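Local structure of protein PES4 (Saccharomyces cerevisiae S288C, 6EZ7) at residues N2-K7 against V46-S51. The protein probably binds RNA, perhaps the 3' untranslated regions of mRNAs and poly(A) or poly(U) tracts, through several RNA recognition motifs, of which this chain is the third. Sequence-based numbering, arbitrary orientation.
Sequences NSIFIK and VTYKNS
Ile4 and Val46 form an antiparallel hydrogen-bonded pair: Ile4 N gives to Val46 O at 2.8 Å, and Val46 N returns a bond to Ile4 O at 3.0 Å. Tyr48 N continues the pairing with an almost straight bond (178° at the hydrogen) to Asn2 O.

Side-chain bonds add to the pairing. From Asn2, just before its strand, ND2 donates to Tyr48 O (2.9 Å), which lies near the amide plane, while OD1 accepts from Ser51 OG (2.7 Å), whose hydroxyl stands above that plane. An alanine in place of Asn2 would probably leave the Ser51 hydroxyl and the Tyr48 carbonyl without these mates and residues 49-51 freer to shift. Ser3 and Thr47 are a non-hydrogen-bonded pair (CA to CA 4.2 Å), close enough for Ser3 OG and Thr47 OG1 to share a hydrogen bond of 2.8 Å.

The face under helices 15-22 and 51-61 is mainly apolar. Ile4, with CG1 between its backbone N and carbonyl carbon (chi1 61°), runs beside Val46 and brings CD1 to the Tyr48 ring edge, 3.8 Å from CE2. Ile6 CD1 meets Val46 CG2 at 3.5 Å. Tyr48 OH bonds to Phe22 O.

The chemistry thus joins the first and third, central strands of the βαββαβ fold: apolar contacts face the helices, while the Ser3-Thr47 pair shares with Phe5 and Phe45 the face that in RRMs usually meets RNA.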
ATOM      1  N   ASN A   2       9.796   6.350   1.394  1.00 30.67           N
ATOM      2  CA  ASN A   2       9.590   5.498   0.231  1.00 28.84           C
ATOM      3  C   ASN A   2       8.427   4.538   0.431  1.00 29.20           C
ATOM      4  O   ASN A   2       8.108   3.753  -0.459  1.00 25.04           O
ATOM      5  CB  ASN A   2      10.858   4.698  -0.079  1.00 32.55           C
ATOM      6  CG  ASN A   2      11.980   5.565  -0.600  1.00 47.75           C
ATOM      7  OD1 ASN A   2      12.198   6.673  -0.115  1.00 51.74           O
ATOM      8  ND2 ASN A   2      12.702   5.064  -1.595  1.00 43.98           N
ATOM      9  N   SER A   3       7.793   4.596   1.598  1.00 31.16           N
ATOM     10  CA  SER A   3       6.844   3.550   1.972  1.00 29.49           C
ATOM     11  C   SER A   3       5.417   4.040   2.162  1.00 29.15           C
ATOM     12  O   SER A   3       5.184   5.162   2.613  1.00 26.86           O
ATOM     13  CB  SER A   3       7.312   2.856   3.249  1.00 28.06           C
ATOM     14  OG  SER A   3       8.608   2.314   3.072  1.00 27.40           O
ATOM     15  N   ILE A   4       4.465   3.176   1.821  1.00 18.83           N
ATOM     16  CA  ILE A   4       3.051   3.470   1.998  1.00 17.00           C
ATOM     17  C   ILE A   4       2.342   2.351   2.746  1.00 23.74           C
ATOM     18  O   ILE A   4       2.821   1.214   2.799  1.00 21.83           O
ATOM     19  CB  ILE A   4       2.342   3.693   0.644  1.00 19.34           C
ATOM     20  CG1 ILE A   4       2.444   2.436  -0.225  1.00 18.26           C
ATOM     21  CG2 ILE A   4       2.924   4.903  -0.068  1.00 19.05           C
ATOM     22  CD1 ILE A   4       1.700   2.541  -1.546  1.00 19.80           C
ATOM     23  N   PHE A   5       1.207   2.683   3.346  1.00 25.21           N
ATOM     24  CA  PHE A   5       0.315   1.670   3.890  1.00 18.38           C
ATOM     25  C   PHE A   5      -0.890   1.545   2.980  1.00 19.32           C
ATOM     26  O   PHE A   5      -1.396   2.542   2.467  1.00 18.49           O
ATOM     27  CB  PHE A   5      -0.135   2.021   5.311  1.00 22.31           C
ATOM     28  CG  PHE A   5       0.893   1.733   6.365  1.00 23.55           C
ATOM     29  CD1 PHE A   5       1.320   0.438   6.598  1.00 22.73           C
ATOM     30  CD2 PHE A   5       1.415   2.756   7.140  1.00 33.79           C
ATOM     31  CE1 PHE A   5       2.260   0.168   7.577  1.00 31.03           C
ATOM     32  CE2 PHE A   5       2.354   2.491   8.121  1.00 33.40           C
ATOM     33  CZ  PHE A   5       2.778   1.196   8.335  1.00 32.99           C
ATOM     34  N   ILE A   6      -1.339   0.316   2.767  1.00 15.75           N
ATOM     35  CA  ILE A   6      -2.560   0.072   2.015  1.00 16.65           C
ATOM     36  C   ILE A   6      -3.514  -0.681   2.913  1.00 24.08           C
ATOM     37  O   ILE A   6      -3.203  -1.781   3.370  1.00 19.32           O
ATOM     38  CB  ILE A   6      -2.296  -0.734   0.739  1.00 20.51           C
ATOM     39  CG1 ILE A   6      -1.183  -0.074  -0.076  1.00 18.83           C
ATOM     40  CG2 ILE A   6      -3.571  -0.872  -0.075  1.00 17.17           C
ATOM     41  CD1 ILE A   6      -0.479  -1.029  -0.994  1.00 20.37           C
ATOM     42  N   LYS A   7      -4.667  -0.086   3.187  1.00 20.42           N
ATOM     43  CA  LYS A   7      -5.618  -0.696   4.103  1.00 23.27           C
ATOM     44  C   LYS A   7      -6.976  -0.856   3.442  1.00 20.24           C
ATOM     45  O   LYS A   7      -7.188  -0.384   2.326  1.00 22.04           O
ATOM     46  CB  LYS A   7      -5.736   0.137   5.380  1.00 30.30           C
ATOM     47  CG  LYS A   7      -4.391   0.460   6.018  1.00 41.20           C
ATOM     48  CD  LYS A   7      -4.551   1.085   7.390  1.00 43.44           C
ATOM     49  CE  LYS A   7      -4.758   0.027   8.458  1.00 50.55           C
ATOM     50  NZ  LYS A   7      -4.585   0.598   9.822  1.00 55.14           N
ATOM     51  N   VAL A  46       4.143  -1.223   1.595  1.00 19.30           N
ATOM     52  CA  VAL A  46       4.876  -1.235   0.335  1.00 18.32           C
ATOM     53  C   VAL A  46       5.982  -0.200   0.330  1.00 23.76           C
ATOM     54  O   VAL A  46       5.754   0.973   0.637  1.00 21.03           O
ATOM     55  CB  VAL A  46       3.943  -0.979  -0.859  1.00 19.52           C
ATOM     56  CG1 VAL A  46       4.740  -0.903  -2.157  1.00 23.35           C
ATOM     57  CG2 VAL A  46       2.901  -2.071  -0.941  1.00 19.80           C
ATOM     58  N   THR A  47       7.181  -0.643  -0.023  1.00 24.00           N
ATOM     59  CA  THR A  47       8.322   0.251  -0.120  1.00 23.46           C
ATOM     60  C   THR A  47       8.788   0.368  -1.568  1.00 20.12           C
ATOM     61  O   THR A  47       9.071  -0.631  -2.226  1.00 21.91           O
ATOM     62  CB  THR A  47       9.483  -0.226   0.760  1.00 28.25           C
ATOM     63  OG1 THR A  47       9.057  -0.248   2.129  1.00 27.88           O
ATOM     64  CG2 THR A  47      10.665   0.718   0.629  1.00 36.65           C
ATOM     65  N   TYR A  48       8.858   1.599  -2.055  1.00 21.16           N
ATOM     66  CA  TYR A  48       9.298   1.862  -3.417  1.00 19.82           C
ATOM     67  C   TYR A  48      10.801   2.098  -3.486  1.00 22.14           C
ATOM     68  O   TYR A  48      11.404   2.587  -2.533  1.00 27.97           O
ATOM     69  CB  TYR A  48       8.549   3.066  -3.989  1.00 25.50           C
ATOM     70  CG  TYR A  48       7.125   2.731  -4.365  1.00 23.15           C
ATOM     71  CD1 TYR A  48       6.832   2.186  -5.605  1.00 22.16           C
ATOM     72  CD2 TYR A  48       6.081   2.940  -3.474  1.00 22.02           C
ATOM     73  CE1 TYR A  48       5.536   1.863  -5.955  1.00 19.95           C
ATOM     74  CE2 TYR A  48       4.776   2.623  -3.816  1.00 17.62           C
ATOM     75  CZ  TYR A  48       4.511   2.088  -5.059  1.00 20.03           C
ATOM     76  OH  TYR A  48       3.219   1.771  -5.408  1.00 20.13           O
ATOM     77  N   LYS A  49      11.402   1.744  -4.617  1.00 29.73           N
ATOM     78  CA  LYS A  49      12.813   2.029  -4.836  1.00 36.94           C
ATOM     79  C   LYS A  49      13.023   3.535  -4.924  1.00 38.14           C
ATOM     80  O   LYS A  49      13.938   4.082  -4.309  1.00 39.71           O
ATOM     81  CB  LYS A  49      13.322   1.338  -6.103  1.00 39.83           C
ATOM     82  CG  LYS A  49      13.241  -0.183  -6.046  1.00 55.16           C
ATOM     83  CD  LYS A  49      14.044  -0.834  -7.161  1.00 62.58           C
ATOM     84  CE  LYS A  49      14.050  -2.349  -7.024  1.00 66.45           C
ATOM     85  NZ  LYS A  49      14.650  -3.016  -8.212  1.00 66.60           N
ATOM     86  N   ASN A  50      12.155   4.199  -5.682  1.00 28.14           N
ATOM     87  CA  ASN A  50      12.232   5.642  -5.857  1.00 31.45           C
ATOM     88  C   ASN A  50      11.199   6.357  -4.997  1.00 32.21           C
ATOM     89  O   ASN A  50      10.005   6.074  -5.083  1.00 31.94           O
ATOM     90  CB  ASN A  50      12.042   6.010  -7.329  1.00 36.42           C
ATOM     91  CG  ASN A  50      13.068   5.349  -8.228  1.00 49.65           C
ATOM     92  OD1 ASN A  50      14.271   5.421  -7.974  1.00 55.67           O
ATOM     93  ND2 ASN A  50      12.596   4.689  -9.282  1.00 55.41           N
ATOM     94  N   SER A  51      11.671   7.284  -4.170  1.00 37.27           N
ATOM     95  CA  SER A  51      10.822   7.990  -3.215  1.00 38.01           C
ATOM     96  C   SER A  51       9.632   8.672  -3.883  1.00 41.67           C
ATOM     97  O   SER A  51       8.537   8.712  -3.322  1.00 39.77           O
ATOM     98  CB  SER A  51      11.644   9.026  -2.448  1.00 47.18           C
ATOM     99  OG  SER A  51      12.851   8.461  -1.968  1.00 55.81           O
TER